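PDB 6CHJ: diacylglycerol O-acyltransferase from Marinobacter hydrocarbonoclasticus, which probably transfers an acyl group from acyl-CoA to diacylglycerol, yielding triacylglycerol and CoA, and to long-chain alcohols, yielding wax esters. Local coordinates for residues Gln27-Pro32 with Arg126-Tyr131; Asp45-Lys50 with Pro163-Pro168; Phe82-Leu87 with Val117-Gly122. All blocks are in the same frame, centred on the assembly; numbering follows the deposited sequence.

Interaction 1: Gln27-Pro32 with Arg126-Tyr131; sequences QLFSFP and RQFALY
Backbone hydrogen bonds set the frame. Strands 22-30 and 127-135 run antiparallel, and Gln27 and Leu130 exchange a reciprocal pair, N to O 2.8 Å in each direction. Phe29 and Phe128 form the next hydrogen-bonded pair: Phe29 N meets Phe128 O almost along the C=O axis at 2.9 Å, whereas Phe128 N approaches Phe29 O from above the carbonyl plane. Past the strand, Phe31 N still reaches Arg126 O (2.7 Å). In the aromatic packing, Phe128 takes the crowded first torsion, CG between the backbone N and carbonyl carbon (chi1 67°), and its ring lies nearly parallel to that of Phe29 (16°) but slid aside, centroids 4.9 Å apart. The slide places Phe29 CB, rather than the Phe29 ring, over the Phe128 face, a CH-pi contact 3.8 Å from the centroid. Arginine and ring meet at the end of the pair: Arg126 CB sits over the Phe31 face, and the chain bends at chi3 so that CD2 of Phe31 lies over the guanidinium, 3.4 Å from Arg126 CZ. The two planes are 72° apart. Both CB and guanidinium thus pack on Phe31, the charge has its hydrogen bond at Ala35 O, and the backbone supplies the polar hold between the segments.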
loop_
_atom_site.group_PDB
_atom_site.type_symbol
_atom_site.label_atom_id
_atom_site.label_comp_id
_atom_site.label_asym_id
_atom_site.label_seq_id
_atom_site.Cartn_x
_atom_site.Cartn_y
_atom_site.Cartn_z
ATOM N N GLN B 27 8.780 16.205 2.465
ATOM C CA GLN B 27 9.165 17.456 3.108
ATOM C C GLN B 27 9.680 17.174 4.510
ATOM O O GLN B 27 9.023 16.484 5.293
ATOM C CB GLN B 27 7.977 18.409 3.182
ATOM C CG GLN B 27 7.644 19.040 1.854
ATOM C CD GLN B 27 6.359 19.785 1.930
ATOM O OE1 GLN B 27 5.507 19.460 2.760
ATOM N NE2 GLN B 27 6.202 20.805 1.093
ATOM N N LEU B 28 10.845 17.711 4.826
ATOM C CA LEU B 28 11.475 17.536 6.122
ATOM C C LEU B 28 11.498 18.876 6.842
ATOM O O LEU B 28 11.923 19.881 6.264
ATOM C CB LEU B 28 12.883 16.992 5.936
ATOM C CG LEU B 28 13.775 16.898 7.158
ATOM C CD1 LEU B 28 13.366 15.688 8.009
ATOM C CD2 LEU B 28 15.220 16.805 6.684
ATOM N N PHE B 29 11.011 18.904 8.086
ATOM C CA PHE B 29 10.959 20.127 8.872
ATOM C C PHE B 29 11.726 19.964 10.174
ATOM O O PHE B 29 12.004 18.853 10.630
ATOM C CB PHE B 29 9.543 20.552 9.241
ATOM C CG PHE B 29 8.613 20.706 8.087
ATOM C CD1 PHE B 29 8.429 21.942 7.491
ATOM C CD2 PHE B 29 7.855 19.635 7.650
ATOM C CE1 PHE B 29 7.526 22.108 6.434
ATOM C CE2 PHE B 29 6.966 19.787 6.603
ATOM C CZ PHE B 29 6.805 21.032 5.988
ATOM N N SER B 30 12.057 21.098 10.775
ATOM C CA SER B 30 12.556 21.122 12.139
ATOM C C SER B 30 11.429 21.542 13.073
ATOM O O SER B 30 10.475 22.215 12.654
ATOM C CB SER B 30 13.753 22.063 12.267
ATOM O OG SER B 30 14.937 21.402 11.867
ATOM N N PHE B 31 11.518 21.100 14.328
ATOM C CA PHE B 31 10.603 21.610 15.343
ATOM C C PHE B 31 10.665 23.136 15.352
ATOM O O PHE B 31 11.769 23.703 15.339
ATOM C CB PHE B 31 10.963 21.098 16.741
ATOM C CG PHE B 31 10.475 19.707 17.055
ATOM C CD1 PHE B 31 10.142 18.810 16.040
ATOM C CD2 PHE B 31 10.381 19.282 18.385
ATOM C CE1 PHE B 31 9.724 17.519 16.342
ATOM C CE2 PHE B 31 9.960 17.991 18.692
ATOM C CZ PHE B 31 9.626 17.112 17.665
ATOM N N PRO B 32 9.529 23.834 15.379
ATOM C CA PRO B 32 9.588 25.294 15.541
ATOM C C PRO B 32 10.260 25.624 16.867
ATOM O O PRO B 32 10.163 24.865 17.836
ATOM C CB PRO B 32 8.116 25.734 15.519
ATOM C CG PRO B 32 7.328 24.513 15.050
ATOM C CD PRO B 32 8.152 23.319 15.461
ATOM N N ARG B 126 14.622 16.418 16.787
ATOM C CA ARG B 126 13.561 17.428 16.787
ATOM C C ARG B 126 13.197 17.852 15.360
ATOM O O ARG B 126 13.076 19.039 15.033
ATOM C CB ARG B 126 13.946 18.633 17.666
ATOM C CG ARG B 126 14.095 18.291 19.171
ATOM C CD ARG B 126 14.440 19.502 20.082
ATOM N NE ARG B 126 13.555 20.643 19.861
ATOM C CZ ARG B 126 12.450 20.878 20.562
ATOM N NH1 ARG B 126 12.081 20.032 21.526
ATOM N NH2 ARG B 126 11.697 21.942 20.280
ATOM N N GLN B 127 13.001 16.851 14.506
ATOM C CA GLN B 127 12.457 17.050 13.177
ATOM C C GLN B 127 11.226 16.174 13.000
ATOM O O GLN B 127 11.039 15.188 13.714
ATOM C CB GLN B 127 13.499 16.724 12.101
ATOM C CG GLN B 127 14.845 17.372 12.350
ATOM C CD GLN B 127 15.609 17.661 11.064
ATOM O OE1 GLN B 127 15.365 18.669 10.394
ATOM N NE2 GLN B 127 16.547 16.783 10.723
ATOM N N PHE B 128 10.387 16.552 12.037
ATOM C CA PHE B 128 9.302 15.712 11.563
ATOM C C PHE B 128 9.249 15.787 10.034
ATOM O O PHE B 128 9.970 16.572 9.408
ATOM C CB PHE B 128 7.974 16.116 12.209
ATOM C CG PHE B 128 7.472 17.465 11.798
ATOM C CD1 PHE B 128 6.451 17.575 10.868
ATOM C CD2 PHE B 128 7.980 18.612 12.376
ATOM C CE1 PHE B 128 5.967 18.802 10.479
ATOM C CE2 PHE B 128 7.499 19.854 12.004
ATOM C CZ PHE B 128 6.483 19.947 11.053
ATOM N N ALA B 129 8.381 14.960 9.429
ATOM C CA ALA B 129 8.326 14.849 7.975
ATOM C C ALA B 129 6.886 14.823 7.477
ATOM O O ALA B 129 5.975 14.352 8.161
ATOM C CB ALA B 129 9.054 13.593 7.464
ATOM N N LEU B 130 6.687 15.332 6.268
ATOM C CA LEU B 130 5.437 15.147 5.546
ATOM C C LEU B 130 5.747 14.343 4.295
ATOM O O LEU B 130 6.573 14.767 3.476
ATOM C CB LEU B 130 4.777 16.472 5.161
ATOM C CG LEU B 130 3.880 17.223 6.132
ATOM C CD1 LEU B 130 3.019 18.182 5.329
ATOM C CD2 LEU B 130 3.025 16.291 7.029
ATOM N N TYR B 131 5.086 13.195 4.146
ATOM C CA TYR B 131 5.087 12.465 2.887
ATOM C C TYR B 131 3.708 12.574 2.268
ATOM O O TYR B 131 2.739 12.036 2.817
ATOM C CB TYR B 131 5.483 11.001 3.048
ATOM C CG TYR B 131 5.195 10.227 1.766
ATOM C CD1 TYR B 131 6.002 10.387 0.624
ATOM C CD2 TYR B 131 4.086 9.396 1.682
ATOM C CE1 TYR B 131 5.721 9.711 -0.551
ATOM C CE2 TYR B 131 3.781 8.721 0.513
ATOM C CZ TYR B 131 4.599 8.873 -0.599
ATOM O OH TYR B 131 4.262 8.168 -1.716
#

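Interaction 2: Asp45-Lys50 with Pro163-Pro168; sequences DQLRQK and PIWDLP
NE1 of Trp165 is the polar side-chain atom that joins the two segments, and one bond grips it: it donates to Lys50 O at 3.4 Å (N-H...O 150°), a weak bond reached at the edge of the indole near the ring plane. Leu47 O meets the same edge, 3.9 Å from Trp165 CZ2, so the carbonyls of Leu47 and Lys50 both face the indole rim. Most of the remaining contact is apolar. Leu47 CD2 rests on both the proline and the indole where they meet, 3.7 Å from Pro163 CB and 4.1 Å from Trp165 CH2. The Lys50 chain, bent at chi2 and chi3, lays its CD against Pro163 CD (3.8 Å), which leaves NZ 5.2 Å from OD2 of Asp166; the opposite charges probably attract without a direct bond. CG of Trp165 takes the crowded position between backbone N and carbonyl carbon (chi1 54°), and Pro163 CG lies above one face of its indole, toward the rim. An alanine in place of Trp165 would lose the bond to Lys50 O and the indole surface beside Leu47, and would probably loosen the loop's hold on the helix. Asp166 N closes on Pro163 O at 3.0 Å, making a type I beta turn, whose tryptophan also meets the rings of Phe82 and Trp115: a turn packed beside a flanking helix, on the same sheet face of an alpha/beta fold.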
loop_
_atom_site.group_PDB
_atom_site.type_symbol
_atom_site.label_atom_id
_atom_site.label_comp_id
_atom_site.label_asym_id
_atom_site.label_seq_id
_atom_site.Cartn_x
_atom_site.Cartn_y
_atom_site.Cartn_z
ATOM N N ASP B 45 -2.987 16.103 16.078
ATOM C CA ASP B 45 -4.306 16.263 16.678
ATOM C C ASP B 45 -5.095 17.392 16.021
ATOM O O ASP B 45 -6.290 17.241 15.750
ATOM C CB ASP B 45 -4.159 16.482 18.179
ATOM C CG ASP B 45 -3.950 15.182 18.923
ATOM O OD1 ASP B 45 -4.630 14.195 18.548
ATOM O OD2 ASP B 45 -3.095 15.137 19.851
ATOM N N GLN B 46 -4.449 18.525 15.728
ATOM C CA GLN B 46 -5.206 19.623 15.139
ATOM C C GLN B 46 -5.359 19.488 13.634
ATOM O O GLN B 46 -6.286 20.071 13.067
ATOM C CB GLN B 46 -4.581 20.984 15.496
ATOM C CG GLN B 46 -5.611 22.155 15.435
ATOM C CD GLN B 46 -6.566 22.226 16.657
ATOM O OE1 GLN B 46 -7.143 21.213 17.082
ATOM N NE2 GLN B 46 -6.754 23.434 17.192
ATOM N N LEU B 47 -4.490 18.722 12.968
ATOM C CA LEU B 47 -4.709 18.475 11.548
ATOM C C LEU B 47 -5.920 17.576 11.346
ATOM O O LEU B 47 -6.687 17.765 10.392
ATOM C CB LEU B 47 -3.452 17.869 10.907
ATOM C CG LEU B 47 -2.339 18.875 10.549
ATOM C CD1 LEU B 47 -0.988 18.190 10.294
ATOM C CD2 LEU B 47 -2.739 19.770 9.389
ATOM N N ARG B 48 -6.118 16.604 12.250
ATOM C CA ARG B 48 -7.303 15.750 12.181
ATOM C C ARG B 48 -8.574 16.576 12.264
ATOM O O ARG B 48 -9.578 16.254 11.619
ATOM C CB ARG B 48 -7.279 14.724 13.306
ATOM C CG ARG B 48 -6.243 13.651 13.134
ATOM C CD ARG B 48 -6.577 12.495 14.039
ATOM N NE ARG B 48 -5.421 12.005 14.781
ATOM C CZ ARG B 48 -4.639 11.023 14.346
ATOM N NH1 ARG B 48 -4.894 10.457 13.171
ATOM N NH2 ARG B 48 -3.609 10.613 15.083
ATOM N N GLN B 49 -8.542 17.650 13.052
ATOM C CA GLN B 49 -9.690 18.541 13.165
ATOM C C GLN B 49 -10.018 19.183 11.826
ATOM O O GLN B 49 -11.169 19.155 11.378
ATOM C CB GLN B 49 -9.413 19.612 14.223
ATOM C CG GLN B 49 -9.577 19.112 15.632
ATOM C CD GLN B 49 -10.848 18.319 15.763
ATOM O OE1 GLN B 49 -10.824 17.095 15.921
ATOM N NE2 GLN B 49 -11.981 19.009 15.667
ATOM N N LYS B 50 -9.008 19.754 11.168
ATOM C CA LYS B 50 -9.201 20.487 9.925
ATOM C C LYS B 50 -9.882 19.620 8.870
ATOM O O LYS B 50 -9.230 18.809 8.202
ATOM C CB LYS B 50 -7.860 21.015 9.430
ATOM C CG LYS B 50 -7.070 21.712 10.530
ATOM C CD LYS B 50 -6.389 22.976 10.024
ATOM C CE LYS B 50 -7.416 23.946 9.438
ATOM N NZ LYS B 50 -6.807 25.211 8.922
ATOM N N PRO B 163 -3.385 23.135 5.888
ATOM C CA PRO B 163 -2.721 22.021 5.208
ATOM C C PRO B 163 -3.048 21.987 3.714
ATOM O O PRO B 163 -3.961 22.663 3.230
ATOM C CB PRO B 163 -3.301 20.797 5.930
ATOM C CG PRO B 163 -4.690 21.242 6.335
ATOM C CD PRO B 163 -4.556 22.698 6.678
ATOM N N ILE B 164 -2.279 21.169 2.984
ATOM C CA ILE B 164 -2.347 21.186 1.520
ATOM C C ILE B 164 -3.743 20.870 1.001
ATOM O O ILE B 164 -4.107 21.279 -0.109
ATOM C CB ILE B 164 -1.330 20.204 0.909
ATOM C CG1 ILE B 164 -1.029 20.608 -0.537
ATOM C CG2 ILE B 164 -1.887 18.767 0.935
ATOM C CD1 ILE B 164 0.213 19.990 -1.085
ATOM N N TRP B 165 -4.539 20.123 1.755
ATOM C CA TRP B 165 -5.813 19.747 1.164
ATOM C C TRP B 165 -6.826 20.879 1.202
ATOM O O TRP B 165 -7.878 20.767 0.559
ATOM C CB TRP B 165 -6.369 18.498 1.844
ATOM C CG TRP B 165 -6.490 18.557 3.332
ATOM C CD1 TRP B 165 -7.509 19.105 4.043
ATOM C CD2 TRP B 165 -5.567 18.017 4.295
ATOM N NE1 TRP B 165 -7.277 18.949 5.389
ATOM C CE2 TRP B 165 -6.096 18.278 5.568
ATOM C CE3 TRP B 165 -4.352 17.339 4.197
ATOM C CZ2 TRP B 165 -5.453 17.886 6.739
ATOM C CZ3 TRP B 165 -3.714 16.946 5.357
ATOM C CH2 TRP B 165 -4.264 17.218 6.613
ATOM N N ASP B 166 -6.515 21.974 1.903
ATOM C CA ASP B 166 -7.391 23.141 2.035
ATOM C C ASP B 166 -6.575 24.382 1.691
ATOM O O ASP B 166 -5.900 24.944 2.556
ATOM C CB ASP B 166 -7.976 23.231 3.443
ATOM C CG ASP B 166 -9.314 23.967 3.482
ATOM O OD1 ASP B 166 -10.087 23.914 2.487
ATOM O OD2 ASP B 166 -9.591 24.604 4.520
ATOM N N LEU B 167 -6.642 24.813 0.433
ATOM C CA LEU B 167 -5.817 25.924 -0.007
ATOM C C LEU B 167 -6.659 26.957 -0.745
ATOM O O LEU B 167 -7.590 26.603 -1.485
ATOM C CB LEU B 167 -4.664 25.453 -0.923
ATOM C CG LEU B 167 -3.396 24.805 -0.330
ATOM C CD1 LEU B 167 -2.373 24.568 -1.418
ATOM C CD2 LEU B 167 -2.769 25.603 0.811
ATOM N N PRO B 168 -6.351 28.250 -0.560
ATOM C CA PRO B 168 -6.952 29.355 -1.315
ATOM C C PRO B 168 -6.908 29.138 -2.825
ATOM O O PRO B 168 -7.952 29.241 -3.470
ATOM C CB PRO B 168 -6.087 30.550 -0.914
ATOM C CG PRO B 168 -5.621 30.220 0.474
ATOM C CD PRO B 168 -5.442 28.730 0.503
#

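Interaction 3: Phe82-Leu87 with Val117-Gly122; sequences FRFEAL and VHLIEG
Leu119 lies at the apolar centre, its side chain alongside those of Phe82 and Phe84 and pointing the same way. Leu119 CB is 3.9 Å from CE1 of Phe82, and Leu119 CG 4.2 Å from CD1 of Phe84. On the opposite face, Leu87 CG rests on Ile120 CG2 at 3.5 Å. Between the two faces runs a parallel ladder: Arg83 N to Val117 O, Leu119 N to Arg83 O, Glu85 N to Leu119 O (2.9 Å, N-H...O 174°), Glu121 N to Glu85 O and Leu87 N to Glu121 O. On the Ile120 face, His118 ND1 donates to OE1 of Glu85 at 2.8 Å. The Glu85 chain bends at chi2, so OE1 accepts through its syn lone pair and lies 22° out of the imidazole plane. NE2 of His118 bonds Glu116, so both ring nitrogens are held; two carboxylates would probably favour a charged imidazole. Beyond, Glu121 OE1 lies 3.2 Å from Phe84 CZ, while its OE2 bonds Thr89 of the second subunit. Strand 82-86, helix 93-105 and strand 115-121 form a beta-alpha-beta unit: that helix packs on the Glu85 and Ile120 face, helix 39-49 on the Phe82 and Phe84 face, and strand 127-135 lies beyond strand 115-121.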
loop_
_atom_site.group_PDB
_atom_site.type_symbol
_atom_site.label_atom_id
_atom_site.label_comp_id
_atom_site.label_asym_id
_atom_site.label_seq_id
_atom_site.Cartn_x
_atom_site.Cartn_y
_atom_site.Cartn_z
ATOM N N PHE B 82 -5.513 11.470 5.712
ATOM C CA PHE B 82 -4.479 12.005 6.592
ATOM C C PHE B 82 -4.042 10.953 7.600
ATOM O O PHE B 82 -4.883 10.340 8.260
ATOM C CB PHE B 82 -4.968 13.247 7.330
ATOM C CG PHE B 82 -4.011 13.725 8.373
ATOM C CD1 PHE B 82 -2.708 14.059 8.024
ATOM C CD2 PHE B 82 -4.399 13.826 9.702
ATOM C CE1 PHE B 82 -1.810 14.494 8.977
ATOM C CE2 PHE B 82 -3.519 14.263 10.663
ATOM C CZ PHE B 82 -2.212 14.595 10.301
ATOM N N ARG B 83 -2.728 10.764 7.747
ATOM C CA ARG B 83 -2.226 9.664 8.556
ATOM C C ARG B 83 -1.050 10.115 9.399
ATOM O O ARG B 83 -0.172 10.849 8.931
ATOM C CB ARG B 83 -1.816 8.474 7.685
ATOM C CG ARG B 83 -2.988 7.951 6.898
ATOM C CD ARG B 83 -2.772 6.594 6.338
ATOM N NE ARG B 83 -3.770 6.350 5.299
ATOM C CZ ARG B 83 -3.625 5.458 4.333
ATOM N NH1 ARG B 83 -2.521 4.730 4.286
ATOM N NH2 ARG B 83 -4.567 5.302 3.411
ATOM N N PHE B 84 -1.042 9.649 10.638
ATOM C CA PHE B 84 -0.030 9.950 11.629
ATOM C C PHE B 84 0.736 8.658 11.864
ATOM O O PHE B 84 0.162 7.667 12.333
ATOM C CB PHE B 84 -0.681 10.471 12.911
ATOM C CG PHE B 84 0.294 10.920 13.971
ATOM C CD1 PHE B 84 1.570 11.363 13.634
ATOM C CD2 PHE B 84 -0.077 10.907 15.313
ATOM C CE1 PHE B 84 2.460 11.773 14.615
ATOM C CE2 PHE B 84 0.805 11.325 16.310
ATOM C CZ PHE B 84 2.075 11.760 15.961
ATOM N N GLU B 85 2.024 8.664 11.519
ATOM C CA GLU B 85 2.856 7.478 11.606
ATOM C C GLU B 85 4.183 7.868 12.234
ATOM O O GLU B 85 4.482 9.051 12.434
ATOM C CB GLU B 85 3.075 6.835 10.221
ATOM C CG GLU B 85 1.909 5.984 9.715
ATOM C CD GLU B 85 1.487 6.348 8.288
ATOM O OE1 GLU B 85 2.061 7.297 7.714
ATOM O OE2 GLU B 85 0.574 5.690 7.743
ATOM N N ALA B 86 4.992 6.856 12.519
ATOM C CA ALA B 86 6.187 7.027 13.313
ATOM C C ALA B 86 7.285 6.152 12.747
ATOM O O ALA B 86 7.020 5.077 12.198
ATOM C CB ALA B 86 5.945 6.648 14.779
ATOM N N LEU B 87 8.557 6.640 12.890
ATOM C CA LEU B 87 9.633 5.826 12.365
ATOM C C LEU B 87 10.079 4.820 13.414
ATOM O O LEU B 87 10.021 5.101 14.607
ATOM C CB LEU B 87 10.816 6.701 11.964
ATOM C CG LEU B 87 10.616 7.626 10.763
ATOM C CD1 LEU B 87 11.901 8.335 10.514
ATOM C CD2 LEU B 87 10.154 6.864 9.504
ATOM N N VAL B 117 -1.737 12.392 2.807
ATOM C CA VAL B 117 -0.675 13.094 3.521
ATOM C C VAL B 117 -0.277 12.247 4.726
ATOM O O VAL B 117 -1.134 11.842 5.521
ATOM C CB VAL B 117 -1.106 14.500 3.972
ATOM C CG1 VAL B 117 0.053 15.206 4.638
ATOM C CG2 VAL B 117 -1.657 15.303 2.809
ATOM N N HIS B 118 1.019 11.997 4.864
ATOM C CA HIS B 118 1.566 11.178 5.935
ATOM C C HIS B 118 2.459 12.061 6.803
ATOM O O HIS B 118 3.551 12.464 6.380
ATOM C CB HIS B 118 2.344 9.993 5.357
ATOM C CG HIS B 118 1.487 8.978 4.657
ATOM N ND1 HIS B 118 1.414 7.660 5.062
ATOM C CD2 HIS B 118 0.673 9.085 3.575
ATOM C CE1 HIS B 118 0.588 7.002 4.267
ATOM N NE2 HIS B 118 0.125 7.844 3.357
ATOM N N LEU B 119 2.003 12.356 8.018
ATOM C CA LEU B 119 2.817 13.046 9.006
ATOM C C LEU B 119 3.602 12.008 9.802
ATOM O O LEU B 119 3.014 11.177 10.503
ATOM C CB LEU B 119 1.941 13.912 9.911
ATOM C CG LEU B 119 2.553 14.581 11.151
ATOM C CD1 LEU B 119 3.639 15.541 10.715
ATOM C CD2 LEU B 119 1.468 15.299 11.994
ATOM N N ILE B 120 4.927 12.074 9.711
ATOM C CA ILE B 120 5.830 11.095 10.308
ATOM C C ILE B 120 6.516 11.731 11.515
ATOM O O ILE B 120 7.168 12.779 11.390
ATOM C CB ILE B 120 6.876 10.599 9.295
ATOM C CG1 ILE B 120 6.206 10.122 7.985
ATOM C CG2 ILE B 120 7.749 9.512 9.925
ATOM C CD1 ILE B 120 7.093 10.290 6.749
ATOM N N GLU B 121 6.384 11.088 12.676
ATOM C CA GLU B 121 7.072 11.436 13.912
ATOM C C GLU B 121 8.166 10.404 14.149
ATOM O O GLU B 121 8.400 9.517 13.324
ATOM C CB GLU B 121 6.092 11.509 15.104
ATOM C CG GLU B 121 5.701 10.145 15.732
ATOM C CD GLU B 121 5.194 10.249 17.200
ATOM O OE1 GLU B 121 4.728 11.333 17.612
ATOM O OE2 GLU B 121 5.241 9.231 17.938
ATOM N N GLY B 122 8.861 10.542 15.279
ATOM C CA GLY B 122 9.961 9.659 15.614
ATOM C C GLY B 122 11.288 9.982 14.960
ATOM O O GLY B 122 12.204 9.158 15.022
#

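In the fold
Interactions 1 and 3 belong to one mixed sheet, with centres about 10 Å apart. Its strands 82-86, 115-121, 127-135 and 22-30 are successive neighbours, and Tyr131 O to His118 N is one of two probable hydrogen bonds joining the two contacts. Interaction 2 lies on the sheet face that carries Phe82, Phe128 and Leu130; its centre is about 14 Å from that of interaction 3, which it touches through Leu47 on Phe82 and Trp165 on Val117, and about 16 Å from that of interaction 1. Along the chain, 82-87 with 117-122 is nested inside both other loops, whose segments alternate. Sheet, helix 39-49 and the 163-168 loop are thus interlocked within the catalytic family region.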